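Local coordinates for glycoside hydrolase family protein (Novosphingobium sp. PP1Y, PDB 6Q2F) that probably cleaves terminal alpha-L-rhamnose units from rhamnosylated compounds by hydrolysis, at residues D880-G885 with E918-V923; Y905-Q910 with V962-R967. One frame throughout, in Å; residues are numbered along the deposited sequence.

Contact 1: D880-G885 with E918-V923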
# COMPACT_ATOMS: atom_id res chain seq x y z
N ASP A 880 15.14 -6.76 -22.97
CA ASP A 880 15.16 -8.02 -22.24
C ASP A 880 14.06 -8.94 -22.72
O ASP A 880 14.30 -10.13 -22.99
CB ASP A 880 15.03 -7.75 -20.74
CG ASP A 880 15.44 -8.95 -19.91
OD1 ASP A 880 16.03 -9.89 -20.48
OD2 ASP A 880 15.18 -8.94 -18.67
N PHE A 881 12.83 -8.44 -22.80
CA PHE A 881 11.70 -9.23 -23.28
C PHE A 881 10.85 -8.38 -24.20
O PHE A 881 10.48 -7.26 -23.86
CB PHE A 881 10.83 -9.78 -22.14
CG PHE A 881 9.55 -10.43 -22.63
CD1 PHE A 881 9.57 -11.66 -23.26
CD2 PHE A 881 8.34 -9.78 -22.49
CE1 PHE A 881 8.40 -12.24 -23.73
CE2 PHE A 881 7.17 -10.35 -22.95
CZ PHE A 881 7.19 -11.58 -23.57
N THR A 882 10.54 -8.93 -25.36
CA THR A 882 9.60 -8.30 -26.27
C THR A 882 8.95 -9.40 -27.10
O THR A 882 9.32 -10.57 -27.00
CB THR A 882 10.27 -7.26 -27.17
OG1 THR A 882 9.25 -6.48 -27.81
CG2 THR A 882 11.10 -7.96 -28.23
N PHE A 883 7.96 -9.01 -27.91
CA PHE A 883 7.17 -10.02 -28.60
C PHE A 883 6.47 -9.42 -29.81
O PHE A 883 6.09 -8.24 -29.81
CB PHE A 883 6.13 -10.65 -27.67
CG PHE A 883 5.18 -9.66 -27.07
CD1 PHE A 883 4.01 -9.31 -27.72
CD2 PHE A 883 5.45 -9.08 -25.84
CE1 PHE A 883 3.12 -8.41 -27.17
CE2 PHE A 883 4.57 -8.16 -25.27
CZ PHE A 883 3.40 -7.83 -25.94
N THR A 884 6.28 -10.25 -30.83
CA THR A 884 5.49 -9.91 -32.01
C THR A 884 4.34 -10.88 -32.14
O THR A 884 4.33 -11.95 -31.52
CB THR A 884 6.34 -9.93 -33.29
OG1 THR A 884 6.76 -11.26 -33.56
CG2 THR A 884 7.58 -9.05 -33.12
N GLY A 885 3.37 -10.52 -32.98
CA GLY A 885 2.25 -11.38 -33.32
C GLY A 885 0.99 -11.19 -32.50
O GLY A 885 0.05 -11.98 -32.67
N GLU A 918 5.46 -14.48 -31.07
CA GLU A 918 6.86 -14.86 -31.09
C GLU A 918 7.54 -14.07 -29.99
O GLU A 918 7.56 -12.83 -30.04
CB GLU A 918 7.51 -14.61 -32.46
CG GLU A 918 7.03 -15.55 -33.57
CD GLU A 918 8.18 -16.13 -34.40
OE1 GLU A 918 8.97 -15.34 -34.97
OE2 GLU A 918 8.30 -17.37 -34.46
N ALA A 919 8.05 -14.77 -28.99
CA ALA A 919 8.60 -14.14 -27.79
C ALA A 919 10.12 -14.07 -27.91
O ALA A 919 10.76 -15.07 -28.24
CB ALA A 919 8.20 -14.91 -26.53
N HIS A 920 10.68 -12.88 -27.65
CA HIS A 920 12.11 -12.60 -27.78
C HIS A 920 12.70 -12.40 -26.40
O HIS A 920 12.29 -11.48 -25.68
CB HIS A 920 12.37 -11.35 -28.63
CG HIS A 920 11.95 -11.48 -30.06
ND1 HIS A 920 12.82 -11.32 -31.11
CD2 HIS A 920 10.74 -11.75 -30.61
CE1 HIS A 920 12.17 -11.50 -32.25
NE2 HIS A 920 10.90 -11.75 -31.97
N PHE A 921 13.68 -13.23 -26.04
CA PHE A 921 14.33 -13.14 -24.74
C PHE A 921 15.80 -12.82 -24.97
O PHE A 921 16.44 -13.38 -25.87
CB PHE A 921 14.19 -14.44 -23.95
CG PHE A 921 12.77 -14.90 -23.80
CD1 PHE A 921 12.16 -15.63 -24.81
CD2 PHE A 921 12.04 -14.61 -22.66
CE1 PHE A 921 10.86 -16.06 -24.68
CE2 PHE A 921 10.74 -15.04 -22.52
CZ PHE A 921 10.14 -15.76 -23.54
N ARG A 922 16.33 -11.91 -24.15
CA ARG A 922 17.75 -11.54 -24.22
C ARG A 922 18.56 -12.61 -23.48
O ARG A 922 19.06 -12.42 -22.38
CB ARG A 922 17.98 -10.16 -23.63
CG ARG A 922 19.41 -9.62 -23.80
CD ARG A 922 19.56 -8.26 -23.10
NE ARG A 922 19.32 -8.35 -21.67
CZ ARG A 922 18.85 -7.36 -20.91
NH1 ARG A 922 18.52 -6.20 -21.45
NH2 ARG A 922 18.69 -7.55 -19.61
N VAL A 923 18.65 -13.78 -24.11
CA VAL A 923 19.40 -14.89 -23.54
C VAL A 923 19.82 -15.80 -24.68
O VAL A 923 19.20 -15.81 -25.75
CB VAL A 923 18.59 -15.69 -22.48
CG1 VAL A 923 17.35 -16.29 -23.11
CG2 VAL A 923 19.43 -16.80 -21.84
O HOH W 1 18.78 -10.65 -20.21
O HOH W 2 9.23 -12.11 -34.23
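D880 and R922 close one end of this antiparallel strand pair by stacking their flat ends rather than meeting tip to tip. The carboxylate lies over one face of the guanidinium, planes 7° apart, so the long 3.6 Å salt bridge from D880 OD1 to R922 NH2 is a matter of charge alone, with no N-H aimed at the oxygen. Water 1 supplies the directed link: it accepts from R922 NE and donates to both D880 OD1 and R922 O. At the backbone of the same pair, R922 N reaches a lone pair of D880 O at 2.9 Å. A regular antiparallel ladder follows, hydrogen-bonded pairs T882/H920 and T884/E918 alternating with non-hydrogen-bonded pairs F881/F921 and F883/A919; H920 N to T882 O is 2.8 Å. On the polar, more exposed face, T882 CG2 lies 3.6 Å from H920 CB, and water 2 joins T884 OG1 to H920 NE2, 2.8 Å from that nitrogen; small hydroxyl-bearing and polar residues suit this side. On the apolar face F881 and F921 run alongside each other, planes at 45°, while A919 CB, a small group, fits at the edge of the F881 ring.

The guanidinium is positioned from outside by D733 and the carbonyl of A878, the carboxylate by H896 and Y905, and the imidazole by E949. An alanine in place of R922 removes the guanidinium with all these links and would probably loosen this end, though the backbone bond to D880 O could remain. Within the large antiparallel sheet, strand 915-921 also pairs with strand 949-956.

Contact 2: Y905-Q910 with V962-R967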
# COMPACT_ATOMS: atom_id res chain seq x y z
N TYR A 905 11.99 -16.52 -17.04
CA TYR A 905 11.07 -15.45 -17.40
C TYR A 905 9.66 -15.85 -17.01
O TYR A 905 9.24 -16.99 -17.24
CB TYR A 905 11.12 -15.13 -18.89
CG TYR A 905 12.37 -14.42 -19.32
CD1 TYR A 905 13.52 -15.14 -19.59
CD2 TYR A 905 12.40 -13.03 -19.46
CE1 TYR A 905 14.69 -14.51 -19.99
CE2 TYR A 905 13.58 -12.39 -19.86
CZ TYR A 905 14.71 -13.15 -20.13
OH TYR A 905 15.89 -12.56 -20.54
N TYR A 906 8.95 -14.93 -16.37
CA TYR A 906 7.55 -15.10 -16.02
C TYR A 906 6.75 -14.17 -16.91
O TYR A 906 7.02 -12.97 -16.94
CB TYR A 906 7.32 -14.76 -14.55
CG TYR A 906 5.89 -14.92 -14.07
CD1 TYR A 906 5.25 -16.16 -14.11
CD2 TYR A 906 5.18 -13.85 -13.56
CE1 TYR A 906 3.94 -16.31 -13.65
CE2 TYR A 906 3.89 -13.99 -13.10
CZ TYR A 906 3.28 -15.22 -13.13
OH TYR A 906 1.98 -15.33 -12.65
N LEU A 907 5.76 -14.73 -17.62
CA LEU A 907 4.92 -13.98 -18.56
C LEU A 907 3.45 -14.12 -18.16
O LEU A 907 3.00 -15.21 -17.78
CB LEU A 907 5.09 -14.50 -19.99
CG LEU A 907 6.49 -14.69 -20.60
CD1 LEU A 907 6.37 -15.02 -22.09
CD2 LEU A 907 7.31 -13.44 -20.42
N VAL A 908 2.69 -13.04 -18.29
CA VAL A 908 1.25 -13.08 -18.05
C VAL A 908 0.54 -12.40 -19.20
O VAL A 908 0.75 -11.21 -19.45
CB VAL A 908 0.85 -12.41 -16.73
CG1 VAL A 908 -0.68 -12.59 -16.52
CG2 VAL A 908 1.65 -12.99 -15.59
N ASN A 909 -0.32 -13.15 -19.89
CA ASN A 909 -1.19 -12.58 -20.92
C ASN A 909 -2.37 -11.92 -20.22
O ASN A 909 -3.35 -12.57 -19.87
CB ASN A 909 -1.65 -13.64 -21.91
CG ASN A 909 -2.79 -13.16 -22.79
OD1 ASN A 909 -2.87 -11.98 -23.11
ND2 ASN A 909 -3.67 -14.08 -23.18
N GLN A 910 -2.28 -10.60 -20.04
CA GLN A 910 -3.33 -9.88 -19.33
C GLN A 910 -4.52 -9.56 -20.22
O GLN A 910 -4.97 -8.41 -20.28
CB GLN A 910 -2.78 -8.58 -18.75
CG GLN A 910 -1.78 -8.80 -17.66
CD GLN A 910 -1.26 -7.49 -17.09
OE1 GLN A 910 -1.36 -6.44 -17.72
NE2 GLN A 910 -0.75 -7.55 -15.88
N VAL A 962 2.83 -18.24 -17.39
CA VAL A 962 3.72 -19.36 -17.65
C VAL A 962 5.15 -18.93 -17.42
O VAL A 962 5.50 -17.76 -17.55
CB VAL A 962 3.52 -19.91 -19.08
CG1 VAL A 962 4.15 -18.97 -20.12
CG2 VAL A 962 4.06 -21.33 -19.20
N PHE A 963 5.98 -19.90 -17.07
CA PHE A 963 7.40 -19.66 -16.90
C PHE A 963 8.13 -20.19 -18.13
O PHE A 963 7.90 -21.33 -18.55
CB PHE A 963 7.89 -20.31 -15.61
CG PHE A 963 7.34 -19.68 -14.36
CD1 PHE A 963 6.11 -20.07 -13.85
CD2 PHE A 963 8.04 -18.68 -13.71
CE1 PHE A 963 5.59 -19.47 -12.70
CE2 PHE A 963 7.55 -18.07 -12.56
CZ PHE A 963 6.32 -18.47 -12.04
N VAL A 964 8.95 -19.35 -18.73
CA VAL A 964 9.86 -19.76 -19.80
C VAL A 964 11.23 -19.84 -19.16
O VAL A 964 11.80 -18.83 -18.74
CB VAL A 964 9.81 -18.81 -21.01
CG1 VAL A 964 10.59 -19.40 -22.20
CG2 VAL A 964 8.37 -18.57 -21.43
N VAL A 965 11.74 -21.05 -19.02
CA VAL A 965 12.90 -21.34 -18.19
C VAL A 965 14.08 -21.66 -19.11
O VAL A 965 13.97 -22.50 -20.00
CB VAL A 965 12.60 -22.52 -17.25
CG1 VAL A 965 13.84 -22.91 -16.48
CG2 VAL A 965 11.48 -22.11 -16.31
N PHE A 966 15.21 -20.98 -18.87
CA PHE A 966 16.43 -21.12 -19.66
C PHE A 966 17.55 -21.62 -18.75
O PHE A 966 18.38 -20.84 -18.30
CB PHE A 966 16.82 -19.83 -20.28
CG PHE A 966 15.84 -19.30 -21.27
CD1 PHE A 966 14.75 -18.56 -20.85
CD2 PHE A 966 16.03 -19.51 -22.62
CE1 PHE A 966 13.86 -18.04 -21.78
CE2 PHE A 966 15.15 -19.00 -23.54
CZ PHE A 966 14.07 -18.28 -23.13
N ARG A 967 17.58 -22.93 -18.51
CA ARG A 967 18.59 -23.45 -17.61
C ARG A 967 19.37 -24.60 -18.23
O ARG A 967 20.57 -24.74 -17.96
CB ARG A 967 17.96 -23.92 -16.30
CG ARG A 967 17.44 -22.78 -15.44
CD ARG A 967 16.50 -23.31 -14.36
NE ARG A 967 17.14 -23.35 -13.06
CZ ARG A 967 17.57 -24.46 -12.49
NH1 ARG A 967 17.42 -25.62 -13.11
NH2 ARG A 967 18.14 -24.41 -11.30
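With CG anti to its backbone N (chi1 -179°), Y906 holds its ring beside F963, whose own CG stands anti to the carbonyl carbon (chi1 -67°) and swings its ring back toward the neighbouring strand. Y906 CD1 thereby comes over one face of the F963 ring, near its rim, 3.3 Å from F963 CZ; the planes are 35° apart and the side chains cross obliquely. Broad rings suit this face because helices 657-670 and 712-726 pack on it. On the opposite face Y905 CD1 touches F966 CE1 at 3.6 Å, the rings steeply inclined, and L907 CD1 meets V964 CG2 at 4.1 Å, a branched aliphatic contact that needs no polar partner on this buried face. The Y905 ring also stacks on H896, and its hydroxyl is satisfied by D880.

Four backbone bonds set the register. Y905 and V964 exchange a pair, Y905 N to V964 O being nearly straight, and L907 with V962 exchange another, L907 N approaching almost along the V962 C=O axis. Strand 961-967 also pairs with strand 926-932, and strand 902-908 with 894-899, so this is an interior pairing of the many-stranded antiparallel sheet, with aromatic residues on both faces.

Both contacts belong to one large antiparallel sheet, and their strands follow in the order 881-884, 902-908, 915-921, 961-967, so the segments of the two contacts alternate along the chain. Contact 2 is wholly buried and relies on rings and aliphatic groups on both faces of its backbone ladder; contact 1 is only partly buried, adding a charged side-chain pair and water-bridged polar groups at its ends. With centres about 11 Å apart, they meet through apolar groups: the F921 ring meets the Y905 ring edge-to-face, F881 CZ packs 3.7 Å from L907 CD2, and V923 lies against F966. A probable hydrogen bond of 2.7 Å between D880 OD1 and Y905 OH ties the charged end to the aromatic core.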